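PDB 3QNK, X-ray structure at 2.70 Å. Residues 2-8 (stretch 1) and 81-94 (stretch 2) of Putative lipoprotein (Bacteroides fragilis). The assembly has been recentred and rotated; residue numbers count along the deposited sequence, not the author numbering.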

# COMPACT_ATOMS: atom_id res chain seq x y z
N LYS B 2 1.73 -0.91 9.33
CA LYS B 2 1.86 -2.29 8.85
C LYS B 2 2.14 -3.28 9.97
O LYS B 2 1.58 -4.38 9.98
CB LYS B 2 2.98 -2.40 7.81
CG LYS B 2 2.49 -2.78 6.41
CD LYS B 2 3.57 -2.49 5.39
CE LYS B 2 3.09 -2.35 3.98
NZ LYS B 2 4.24 -2.07 3.07
N ALA B 3 3.02 -2.91 10.91
CA ALA B 3 3.37 -3.77 12.02
C ALA B 3 2.23 -3.87 13.06
O ALA B 3 1.50 -2.89 13.25
CB ALA B 3 4.63 -3.24 12.69
N PRO B 4 2.10 -5.02 13.77
CA PRO B 4 1.11 -5.10 14.86
C PRO B 4 1.42 -4.09 15.96
O PRO B 4 2.59 -3.77 16.18
CB PRO B 4 1.26 -6.55 15.36
CG PRO B 4 1.94 -7.28 14.26
CD PRO B 4 2.87 -6.27 13.68
N LEU B 5 0.37 -3.57 16.63
CA LEU B 5 0.48 -2.52 17.66
C LEU B 5 1.52 -2.81 18.74
O LEU B 5 2.21 -1.88 19.15
CB LEU B 5 -0.89 -2.27 18.31
CG LEU B 5 -1.03 -0.97 19.10
CD1 LEU B 5 -1.34 0.20 18.17
CD2 LEU B 5 -2.06 -1.09 20.17
N ASP B 6 1.65 -4.08 19.20
CA ASP B 6 2.58 -4.46 20.27
C ASP B 6 4.08 -4.17 19.93
O ASP B 6 4.88 -4.04 20.86
CB ASP B 6 2.39 -5.93 20.70
CG ASP B 6 2.77 -7.01 19.70
OD1 ASP B 6 2.64 -6.77 18.48
OD2 ASP B 6 3.13 -8.13 20.15
N GLU B 7 4.43 -4.00 18.63
CA GLU B 7 5.80 -3.72 18.18
C GLU B 7 6.28 -2.29 18.58
O GLU B 7 7.50 -2.06 18.70
CB GLU B 7 5.94 -3.94 16.67
CG GLU B 7 5.63 -5.37 16.23
CD GLU B 7 6.62 -6.01 15.28
OE1 GLU B 7 7.84 -5.89 15.51
OE2 GLU B 7 6.16 -6.69 14.33
N ILE B 8 5.34 -1.37 18.84
CA ILE B 8 5.58 0.02 19.25
C ILE B 8 5.89 0.10 20.77
O ILE B 8 6.63 0.99 21.20
CB ILE B 8 4.32 0.87 18.87
CG1 ILE B 8 4.04 0.87 17.34
CG2 ILE B 8 4.34 2.29 19.42
CD1 ILE B 8 5.21 1.29 16.41
N TYR B 81 -3.37 -9.73 3.82
CA TYR B 81 -2.49 -10.65 4.54
C TYR B 81 -1.83 -9.93 5.71
O TYR B 81 -1.58 -10.57 6.73
CB TYR B 81 -1.47 -11.32 3.62
CG TYR B 81 -2.04 -12.55 2.96
CD1 TYR B 81 -2.44 -13.65 3.71
CD2 TYR B 81 -2.21 -12.61 1.58
CE1 TYR B 81 -3.00 -14.77 3.11
CE2 TYR B 81 -2.77 -13.73 0.96
CZ TYR B 81 -3.16 -14.81 1.74
OH TYR B 81 -3.70 -15.93 1.14
N VAL B 82 -1.65 -8.61 5.60
CA VAL B 82 -1.10 -7.75 6.68
C VAL B 82 -2.10 -7.76 7.84
O VAL B 82 -1.71 -7.95 9.00
CB VAL B 82 -0.80 -6.30 6.18
CG1 VAL B 82 -0.39 -5.40 7.33
CG2 VAL B 82 0.26 -6.29 5.10
N LYS B 83 -3.40 -7.59 7.50
CA LYS B 83 -4.54 -7.57 8.43
C LYS B 83 -4.63 -8.90 9.15
O LYS B 83 -4.77 -8.94 10.37
CB LYS B 83 -5.86 -7.27 7.69
CG LYS B 83 -5.87 -5.95 6.96
CD LYS B 83 -7.24 -5.72 6.34
CE LYS B 83 -7.19 -4.67 5.26
NZ LYS B 83 -7.01 -3.28 5.80
N VAL B 84 -4.50 -9.99 8.38
CA VAL B 84 -4.53 -11.36 8.90
C VAL B 84 -3.33 -11.56 9.82
O VAL B 84 -3.50 -12.10 10.90
CB VAL B 84 -4.62 -12.41 7.78
CG1 VAL B 84 -4.29 -13.81 8.30
CG2 VAL B 84 -6.00 -12.40 7.12
N ARG B 85 -2.13 -11.06 9.42
CA ARG B 85 -0.92 -11.18 10.25
C ARG B 85 -1.17 -10.59 11.66
O ARG B 85 -0.81 -11.24 12.65
CB ARG B 85 0.29 -10.53 9.58
CG ARG B 85 1.61 -10.76 10.32
CD ARG B 85 2.78 -10.07 9.65
NE ARG B 85 4.05 -10.48 10.25
CZ ARG B 85 4.72 -9.76 11.14
NH1 ARG B 85 4.27 -8.58 11.53
NH2 ARG B 85 5.86 -10.22 11.65
N LYS B 86 -1.83 -9.41 11.73
CA LYS B 86 -2.15 -8.73 12.98
C LYS B 86 -3.11 -9.56 13.84
O LYS B 86 -2.96 -9.56 15.05
CB LYS B 86 -2.74 -7.35 12.69
CG LYS B 86 -1.74 -6.34 12.11
CD LYS B 86 -2.37 -4.96 12.00
CE LYS B 86 -1.39 -3.90 11.57
NZ LYS B 86 -1.91 -2.54 11.87
N CYS B 87 -4.06 -10.30 13.22
CA CYS B 87 -4.99 -11.20 13.94
C CYS B 87 -4.24 -12.36 14.54
O CYS B 87 -4.42 -12.65 15.73
CB CYS B 87 -6.10 -11.70 13.03
SG CYS B 87 -7.19 -10.41 12.38
N ASN B 88 -3.41 -13.05 13.71
CA ASN B 88 -2.62 -14.22 14.08
C ASN B 88 -1.67 -13.92 15.23
O ASN B 88 -1.44 -14.79 16.07
CB ASN B 88 -1.85 -14.76 12.88
CG ASN B 88 -2.72 -15.33 11.80
OD1 ASN B 88 -3.85 -15.77 12.04
ND2 ASN B 88 -2.20 -15.35 10.58
N ARG B 89 -1.16 -12.68 15.28
CA ARG B 89 -0.30 -12.26 16.38
C ARG B 89 -1.09 -12.21 17.66
O ARG B 89 -0.61 -12.70 18.68
CB ARG B 89 0.32 -10.89 16.11
CG ARG B 89 1.06 -10.32 17.31
CD ARG B 89 2.47 -10.85 17.45
NE ARG B 89 3.42 -9.76 17.27
CZ ARG B 89 4.39 -9.75 16.36
NH1 ARG B 89 4.55 -10.78 15.53
NH2 ARG B 89 5.20 -8.71 16.27
N PHE B 90 -2.30 -11.64 17.61
CA PHE B 90 -3.19 -11.57 18.77
C PHE B 90 -3.34 -12.98 19.34
O PHE B 90 -3.01 -13.22 20.51
CB PHE B 90 -4.56 -10.97 18.40
CG PHE B 90 -5.53 -10.90 19.56
CD1 PHE B 90 -6.35 -11.98 19.88
CD2 PHE B 90 -5.63 -9.75 20.34
CE1 PHE B 90 -7.21 -11.92 20.97
CE2 PHE B 90 -6.51 -9.69 21.41
CZ PHE B 90 -7.31 -10.77 21.70
N PHE B 91 -3.76 -13.93 18.45
CA PHE B 91 -3.98 -15.33 18.81
C PHE B 91 -2.73 -15.99 19.43
O PHE B 91 -2.87 -16.78 20.37
CB PHE B 91 -4.48 -16.12 17.60
CG PHE B 91 -5.86 -15.74 17.14
CD1 PHE B 91 -6.94 -15.75 18.03
CD2 PHE B 91 -6.11 -15.43 15.81
CE1 PHE B 91 -8.22 -15.41 17.60
CE2 PHE B 91 -7.39 -15.11 15.37
CZ PHE B 91 -8.44 -15.10 16.26
N GLU B 92 -1.53 -15.63 18.96
CA GLU B 92 -0.27 -16.14 19.49
C GLU B 92 0.04 -15.61 20.89
O GLU B 92 0.54 -16.36 21.72
CB GLU B 92 0.92 -15.76 18.57
CG GLU B 92 1.03 -16.57 17.29
CD GLU B 92 2.17 -16.22 16.34
OE1 GLU B 92 2.82 -15.16 16.53
OE2 GLU B 92 2.41 -17.01 15.40
N ARG B 93 -0.22 -14.32 21.14
CA ARG B 93 0.20 -13.67 22.38
C ARG B 93 -0.90 -13.54 23.46
O ARG B 93 -0.55 -13.25 24.61
CB ARG B 93 0.78 -12.28 22.07
CG ARG B 93 1.93 -12.26 21.04
CD ARG B 93 3.23 -11.76 21.63
NE ARG B 93 3.64 -12.61 22.75
CZ ARG B 93 4.38 -12.20 23.78
NH1 ARG B 93 4.79 -10.94 23.86
NH2 ARG B 93 4.69 -13.05 24.75
N ILE B 94 -2.19 -13.77 23.11
CA ILE B 94 -3.30 -13.62 24.06
C ILE B 94 -3.28 -14.69 25.18
O ILE B 94 -3.70 -14.39 26.29
CB ILE B 94 -4.70 -13.51 23.37
CG1 ILE B 94 -5.77 -12.87 24.27
CG2 ILE B 94 -5.19 -14.83 22.77
CD1 ILE B 94 -5.52 -11.41 24.75

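The contact joins an N-terminal segment, extended at Ala-3 and Pro-4 and turning into a short 3-10 segment from Leu-5, to one side of a helix. It buries 444 Å² summed over both stretches. The helical residues that carry it, Val-82, Arg-85, Lys-86, Arg-89 and Arg-93, fall at positions i, i+3, i+4, i+7 and i+11, the spacing expected when a single helical face is used. The CA atoms of Pro-4 and Lys-86 lie 5.2 Å apart, against 6.6 Å for those of Lys-2 and Val-82.

The charged interactions centre on Arg-89. Its NE lies 3.3 Å from Asp-6 OD1 and 3.3 Å from Asp-6 OD2; the N-H...acceptor angles of 156° and 147° support two weak hydrogen bonds, which form part of a salt bridge. OD1 sits at the edge of the guanidinium, near its plane, where the N-H groups point. A shorter salt bridge joins Arg-89 NH2 to Glu-7 OE2 at 3.0 Å, so one guanidinium engages two acids in succession along the 3-10 segment. The same Glu-7 OE2 is 3.9 Å from Arg-85 NH1, a long salt bridge in which OE2 lies at the edge of the Arg-85 guanidinium, near its plane. The two arginines reach the acids in different conformations: Arg-85 is extended, with chi1 to chi3 all t, whereas Arg-89 bends at chi2 (p, 83°). The CA-to-CB bond of Glu-7 points sideways, yet its carboxylate end comes nearer the helix.

Apolar packing is organised by Pro-4, which is buried and directs its CA-to-CB bond toward the helix. Its CG lies over one face of the Arg-89 guanidinium, 4.1 Å from CZ, leaving the edge of that group available to Asp-6. Pro-4 CD approaches Arg-85 NH1 to 3.5 Å near the guanidinium plane, and Pro-4 CA is 4.2 Å from Lys-86 CG. A compact ring suits this site because it fills the space beside both arginines and the aliphatic part of the lysine. Farther along, the CG atom of Lys-2 and CG1 of Val-82 are 4.0 Å apart, bringing lysine methylene against a branched aliphatic side chain.

Backbone oxygens provide further close contacts. Lys-2 O lies 3.5 Å from Val-82 CG1 and 3.4 Å from Lys-86 CE, while Ala-3 O is 3.5 Å from Lys-86 CE. The long, nearly extended Lys-86 side chain thus runs along the loop backbone, and its NZ is hydrogen-bonded elsewhere in the structure. Within the short segment, Glu-7 N donates to Pro-4 O at 3.1 Å.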